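Local coordinates for alginate biosynthesis protein AlgX (PDB 4KNC) that takes part in O-acetylation of the exopolysaccharide alginate and protects the polymer from degradation as it crosses the periplasm, at residues Val39-Leu53 with Thr88-Glu101. Numbering follows the deposited sequence.
Sequences VQAQDDWLFRTTYDL and TRGLVNREKLSPAE
In the SGNH hydrolase-like domain of AlgX, the antiparallel hairpin of strands 38-40 and 46-48 lies against helix 89-93 and residues 96-97, with F47 and R89 meeting at the centre. L97 CD2 sits 3.5 Å from the centroid of the F47 ring, a CH-pi contact over one face. The opposite face takes the R89 guanidinium as a cation-pi pair, CZ being 18° off the ring normal. A bend at chi3 (74°) brings the arginine's end between the hairpin and D52, just beyond it; R89 NH1 donates to L46 O at 2.9 Å. The same R89 NH1 pairs with D52 OD2 in a salt bridge, also 2.9 Å. R89 NH2 hydrogen-bonds F145 O, beyond the two segments. R48 N and R89 NH1 reach D52 OD2 from opposite faces of the carboxylate plane, while R48 also holds D52 side-on through NE and NH2. This network probably fixes R89, whose side chain lies about 6 Å from that of D148, an inferred active-site residue. At the hairpin's turn, K96 CG lies over the six-membered ring of W45, 3.9 Å from its centroid, and Q42 N donates to K96 O at 2.9 Å. At the N-terminal end of helix 89-93, a water donates to D52 O and accepts from T88 OG1 at 2.6 Å.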
loop_
_atom_site.group_PDB
_atom_site.type_symbol
_atom_site.label_atom_id
_atom_site.label_comp_id
_atom_site.label_asym_id
_atom_site.label_seq_id
_atom_site.Cartn_x
_atom_site.Cartn_y
_atom_site.Cartn_z
ATOM N N VAL A 39 16.144 15.300 13.954
ATOM C CA VAL A 39 17.505 15.783 14.149
ATOM C C VAL A 39 17.942 16.627 12.950
ATOM O O VAL A 39 17.542 16.372 11.813
ATOM C CB VAL A 39 18.524 14.650 14.415
ATOM C CG1 VAL A 39 18.188 13.928 15.699
ATOM C CG2 VAL A 39 18.581 13.673 13.255
ATOM N N GLN A 40 18.748 17.641 13.236
ATOM C CA GLN A 40 19.191 18.623 12.256
ATOM C C GLN A 40 20.460 18.127 11.614
ATOM O O GLN A 40 21.476 17.957 12.285
ATOM C CB GLN A 40 19.483 19.961 12.959
ATOM C CG GLN A 40 20.002 21.067 12.049
ATOM C CD GLN A 40 18.910 21.688 11.180
ATOM O OE1 GLN A 40 18.038 22.425 11.667
ATOM N NE2 GLN A 40 18.955 21.390 9.881
ATOM N N ALA A 41 20.417 17.885 10.313
ATOM C CA ALA A 41 21.616 17.437 9.617
ATOM C C ALA A 41 22.253 18.601 8.864
ATOM O O ALA A 41 22.063 19.762 9.226
ATOM C CB ALA A 41 21.296 16.288 8.690
ATOM N N GLN A 42 23.012 18.305 7.819
ATOM C CA GLN A 42 23.687 19.367 7.085
ATOM C C GLN A 42 22.672 20.220 6.336
ATOM O O GLN A 42 21.644 19.710 5.879
ATOM C CB GLN A 42 24.727 18.784 6.129
ATOM C CG GLN A 42 25.840 18.032 6.828
ATOM C CD GLN A 42 26.908 17.543 5.860
ATOM O OE1 GLN A 42 26.691 16.592 5.110
ATOM N NE2 GLN A 42 28.063 18.200 5.868
ATOM N N ASP A 43 22.954 21.517 6.226
ATOM C CA ASP A 43 22.066 22.431 5.524
ATOM C C ASP A 43 20.694 22.386 6.214
ATOM O O ASP A 43 20.617 22.373 7.444
ATOM C CB ASP A 43 22.005 22.047 4.035
ATOM C CG ASP A 43 21.181 23.008 3.206
ATOM O OD1 ASP A 43 21.673 24.113 2.890
ATOM O OD2 ASP A 43 20.033 22.644 2.874
ATOM N N ASP A 44 19.620 22.345 5.438
ATOM C CA ASP A 44 18.279 22.245 5.993
ATOM C C ASP A 44 17.793 20.784 6.026
ATOM O O ASP A 44 16.585 20.523 6.094
ATOM C CB ASP A 44 17.309 23.088 5.165
ATOM C CG ASP A 44 17.410 24.570 5.463
ATOM O OD1 ASP A 44 18.349 24.980 6.182
ATOM O OD2 ASP A 44 16.540 25.325 4.973
ATOM N N TRP A 45 18.723 19.835 5.955
ATOM C CA TRP A 45 18.348 18.427 6.091
ATOM C C TRP A 45 17.884 18.122 7.521
ATOM O O TRP A 45 18.530 18.501 8.499
ATOM C CB TRP A 45 19.486 17.495 5.643
ATOM C CG TRP A 45 19.535 17.366 4.147
ATOM C CD1 TRP A 45 20.104 18.243 3.265
ATOM C CD2 TRP A 45 18.942 16.329 3.354
ATOM N NE1 TRP A 45 19.919 17.803 1.977
ATOM C CE2 TRP A 45 19.209 16.630 2.004
ATOM C CE3 TRP A 45 18.225 15.166 3.656
ATOM C CZ2 TRP A 45 18.776 15.816 0.954
ATOM C CZ3 TRP A 45 17.801 14.354 2.614
ATOM C CH2 TRP A 45 18.081 14.682 1.281
ATOM N N LEU A 46 16.728 17.480 7.624
ATOM C CA LEU A 46 16.274 16.909 8.881
ATOM C C LEU A 46 16.117 15.396 8.690
ATOM O O LEU A 46 15.788 14.936 7.595
ATOM C CB LEU A 46 14.923 17.508 9.300
ATOM C CG LEU A 46 14.783 19.012 9.556
ATOM C CD1 LEU A 46 13.386 19.314 10.132
ATOM C CD2 LEU A 46 15.876 19.544 10.491
ATOM N N PHE A 47 16.358 14.623 9.745
ATOM C CA PHE A 47 16.069 13.196 9.689
ATOM C C PHE A 47 15.226 12.812 10.891
ATOM O O PHE A 47 15.335 13.429 11.944
ATOM C CB PHE A 47 17.357 12.381 9.712
ATOM C CG PHE A 47 18.152 12.452 8.437
ATOM C CD1 PHE A 47 18.893 13.583 8.127
ATOM C CD2 PHE A 47 18.164 11.373 7.545
ATOM C CE1 PHE A 47 19.641 13.638 6.950
ATOM C CE2 PHE A 47 18.906 11.424 6.374
ATOM C CZ PHE A 47 19.643 12.563 6.076
ATOM N N ARG A 48 14.388 11.795 10.728
ATOM C CA ARG A 48 13.668 11.194 11.842
ATOM C C ARG A 48 14.455 9.989 12.330
ATOM O O ARG A 48 14.822 9.146 11.539
ATOM C CB ARG A 48 12.287 10.739 11.384
ATOM C CG ARG A 48 11.489 11.839 10.690
ATOM C CD ARG A 48 10.277 11.237 10.029
ATOM N NE ARG A 48 10.650 10.442 8.862
ATOM C CZ ARG A 48 9.784 9.776 8.105
ATOM N NH1 ARG A 48 8.497 9.787 8.406
ATOM N NH2 ARG A 48 10.205 9.093 7.045
ATOM N N THR A 49 14.699 9.897 13.632
ATOM C CA THR A 49 15.530 8.825 14.165
ATOM C C THR A 49 14.879 7.447 13.999
ATOM O O THR A 49 15.544 6.482 13.620
ATOM C CB THR A 49 15.832 9.066 15.652
ATOM O OG1 THR A 49 14.604 9.305 16.345
ATOM C CG2 THR A 49 16.735 10.288 15.832
ATOM N N THR A 50 13.579 7.355 14.271
ATOM C CA THR A 50 12.912 6.055 14.288
ATOM C C THR A 50 12.489 5.609 12.888
ATOM O O THR A 50 12.385 4.427 12.624
ATOM C CB THR A 50 11.680 6.027 15.223
ATOM O OG1 THR A 50 10.622 6.803 14.655
ATOM C CG2 THR A 50 12.027 6.588 16.611
ATOM N N TYR A 51 12.233 6.557 11.996
ATOM C CA TYR A 51 11.825 6.200 10.645
ATOM C C TYR A 51 13.015 6.126 9.704
ATOM O O TYR A 51 13.108 5.205 8.904
ATOM C CB TYR A 51 10.823 7.211 10.087
ATOM C CG TYR A 51 9.467 7.169 10.738
ATOM C CD1 TYR A 51 9.242 7.774 11.978
ATOM C CD2 TYR A 51 8.405 6.519 10.120
ATOM C CE1 TYR A 51 7.988 7.739 12.570
ATOM C CE2 TYR A 51 7.156 6.466 10.702
ATOM C CZ TYR A 51 6.945 7.082 11.925
ATOM O OH TYR A 51 5.689 7.033 12.495
ATOM N N ASP A 52 13.906 7.112 9.780
ATOM C CA ASP A 52 14.945 7.276 8.763
ATOM C C ASP A 52 16.237 6.604 9.150
ATOM O O ASP A 52 16.997 6.159 8.283
ATOM C CB ASP A 52 15.234 8.753 8.496
ATOM C CG ASP A 52 14.016 9.508 8.028
ATOM O OD1 ASP A 52 13.067 8.889 7.482
ATOM O OD2 ASP A 52 14.027 10.737 8.191
ATOM N N LEU A 53 16.491 6.544 10.451
ATOM C CA LEU A 53 17.771 6.042 10.949
ATOM C C LEU A 53 17.600 4.698 11.625
ATOM O O LEU A 53 18.428 4.290 12.447
ATOM C CB LEU A 53 18.401 7.040 11.923
ATOM C CG LEU A 53 18.699 8.421 11.333
ATOM C CD1 LEU A 53 19.343 9.340 12.364
ATOM C CD2 LEU A 53 19.591 8.280 10.100
ATOM N N THR A 88 15.165 3.593 3.205
ATOM C CA THR A 88 15.069 4.730 4.124
ATOM C C THR A 88 15.895 5.929 3.662
ATOM O O THR A 88 16.805 5.809 2.834
ATOM C CB THR A 88 15.430 4.334 5.569
ATOM O OG1 THR A 88 16.735 3.736 5.602
ATOM C CG2 THR A 88 14.397 3.332 6.123
ATOM N N ARG A 89 15.550 7.096 4.181
ATOM C CA ARG A 89 16.294 8.308 3.896
ATOM C C ARG A 89 17.696 8.164 4.462
ATOM O O ARG A 89 18.649 8.709 3.923
ATOM C CB ARG A 89 15.574 9.531 4.497
ATOM C CG ARG A 89 14.153 9.707 3.944
ATOM C CD ARG A 89 13.372 10.838 4.634
ATOM N NE ARG A 89 13.817 12.175 4.229
ATOM C CZ ARG A 89 14.640 12.942 4.941
ATOM N NH1 ARG A 89 15.124 12.506 6.104
ATOM N NH2 ARG A 89 14.972 14.151 4.494
ATOM N N GLY A 90 17.821 7.423 5.556
ATOM C CA GLY A 90 19.123 7.209 6.160
ATOM C C GLY A 90 20.021 6.348 5.271
ATOM O O GLY A 90 21.205 6.659 5.101
ATOM N N LEU A 91 19.464 5.279 4.692
ATOM C CA LEU A 91 20.258 4.406 3.827
ATOM C C LEU A 91 20.689 5.123 2.565
ATOM O O LEU A 91 21.801 4.926 2.088
ATOM C CB LEU A 91 19.499 3.130 3.458
ATOM C CG LEU A 91 19.367 2.108 4.587
ATOM C CD1 LEU A 91 18.259 1.113 4.265
ATOM C CD2 LEU A 91 20.689 1.388 4.838
ATOM N N VAL A 92 19.828 5.963 2.010
ATOM C CA VAL A 92 20.182 6.573 0.730
ATOM C C VAL A 92 20.990 7.854 0.915
ATOM O O VAL A 92 22.026 8.071 0.266
ATOM C CB VAL A 92 18.940 6.858 -0.130
ATOM C CG1 VAL A 92 19.337 7.594 -1.388
ATOM C CG2 VAL A 92 18.224 5.556 -0.490
ATOM N N ASN A 93 20.510 8.706 1.810
ATOM C CA ASN A 93 21.117 10.011 2.010
ATOM C C ASN A 93 21.918 10.108 3.306
ATOM O O ASN A 93 22.015 11.183 3.904
ATOM C CB ASN A 93 20.057 11.106 1.932
ATOM C CG ASN A 93 19.598 11.368 0.505
ATOM O OD1 ASN A 93 18.422 11.169 0.166
ATOM N ND2 ASN A 93 20.528 11.830 -0.340
ATOM N N ARG A 94 22.472 8.971 3.732
ATOM C CA ARG A 94 23.476 8.936 4.797
ATOM C C ARG A 94 24.412 10.159 4.822
ATOM O O ARG A 94 24.591 10.779 5.866
ATOM C CB ARG A 94 24.322 7.665 4.682
ATOM C CG ARG A 94 25.334 7.497 5.808
ATOM C CD ARG A 94 26.324 6.383 5.520
ATOM N NE ARG A 94 27.065 6.013 6.720
ATOM C CZ ARG A 94 28.079 5.156 6.736
ATOM N NH1 ARG A 94 28.474 4.585 5.609
ATOM N NH2 ARG A 94 28.695 4.873 7.875
ATOM N N GLU A 95 24.991 10.510 3.675
ATOM C CA GLU A 95 26.032 11.548 3.637
ATOM C C GLU A 95 25.561 12.954 4.012
ATOM O O GLU A 95 26.384 13.835 4.252
ATOM C CB GLU A 95 26.765 11.573 2.285
ATOM C CG GLU A 95 27.579 10.293 1.980
ATOM C CD GLU A 95 28.502 9.859 3.129
ATOM O OE1 GLU A 95 29.137 10.723 3.759
ATOM O OE2 GLU A 95 28.601 8.645 3.408
ATOM N N LYS A 96 24.250 13.168 4.067
ATOM C CA LYS A 96 23.722 14.475 4.468
ATOM C C LYS A 96 23.707 14.644 5.992
ATOM O O LYS A 96 23.454 15.737 6.507
ATOM C CB LYS A 96 22.324 14.681 3.891
ATOM C CG LYS A 96 22.255 14.513 2.367
ATOM C CD LYS A 96 22.980 15.633 1.643
ATOM C CE LYS A 96 22.713 15.570 0.143
ATOM N NZ LYS A 96 23.370 16.684 -0.596
ATOM N N LEU A 97 23.981 13.558 6.708
ATOM C CA LEU A 97 24.051 13.579 8.168
ATOM C C LEU A 97 25.209 14.430 8.693
ATOM O O LEU A 97 26.215 14.616 8.011
ATOM C CB LEU A 97 24.193 12.148 8.699
ATOM C CG LEU A 97 22.930 11.310 8.481
ATOM C CD1 LEU A 97 23.153 9.893 8.910
ATOM C CD2 LEU A 97 21.745 11.935 9.239
ATOM N N SER A 98 25.059 14.939 9.912
ATOM C CA SER A 98 26.167 15.577 10.604
ATOM C C SER A 98 27.174 14.491 10.975
ATOM O O SER A 98 26.826 13.298 11.034
ATOM C CB SER A 98 25.661 16.296 11.859
ATOM O OG SER A 98 25.532 15.383 12.927
ATOM N N PRO A 99 28.438 14.884 11.198
ATOM C CA PRO A 99 29.445 13.857 11.473
ATOM C C PRO A 99 29.119 13.073 12.741
ATOM O O PRO A 99 29.303 11.856 12.778
ATOM C CB PRO A 99 30.738 14.665 11.620
ATOM C CG PRO A 99 30.495 15.900 10.800
ATOM C CD PRO A 99 29.040 16.220 11.038
ATOM N N ALA A 100 28.613 13.766 13.751
ATOM C CA ALA A 100 28.092 13.116 14.948
ATOM C C ALA A 100 27.003 12.087 14.620
ATOM O O ALA A 100 27.100 10.924 15.012
ATOM C CB ALA A 100 27.563 14.170 15.937
ATOM N N GLU A 101 25.974 12.517 13.898
ATOM C CA GLU A 101 24.867 11.636 13.522
ATOM C C GLU A 101 25.298 10.482 12.624
ATOM O O GLU A 101 24.846 9.339 12.790
ATOM C CB GLU A 101 23.776 12.440 12.827
ATOM C CG GLU A 101 23.135 13.445 13.727
ATOM C CD GLU A 101 22.555 14.605 12.962
ATOM O OE1 GLU A 101 22.116 15.569 13.614
ATOM O OE2 GLU A 101 22.536 14.563 11.715
HETATM O O HOH W 1 21.490 19.364 -0.358
HETATM O O HOH W 2 12.997 6.704 5.758
HETATM O O HOH W 3 17.792 3.492 7.981
#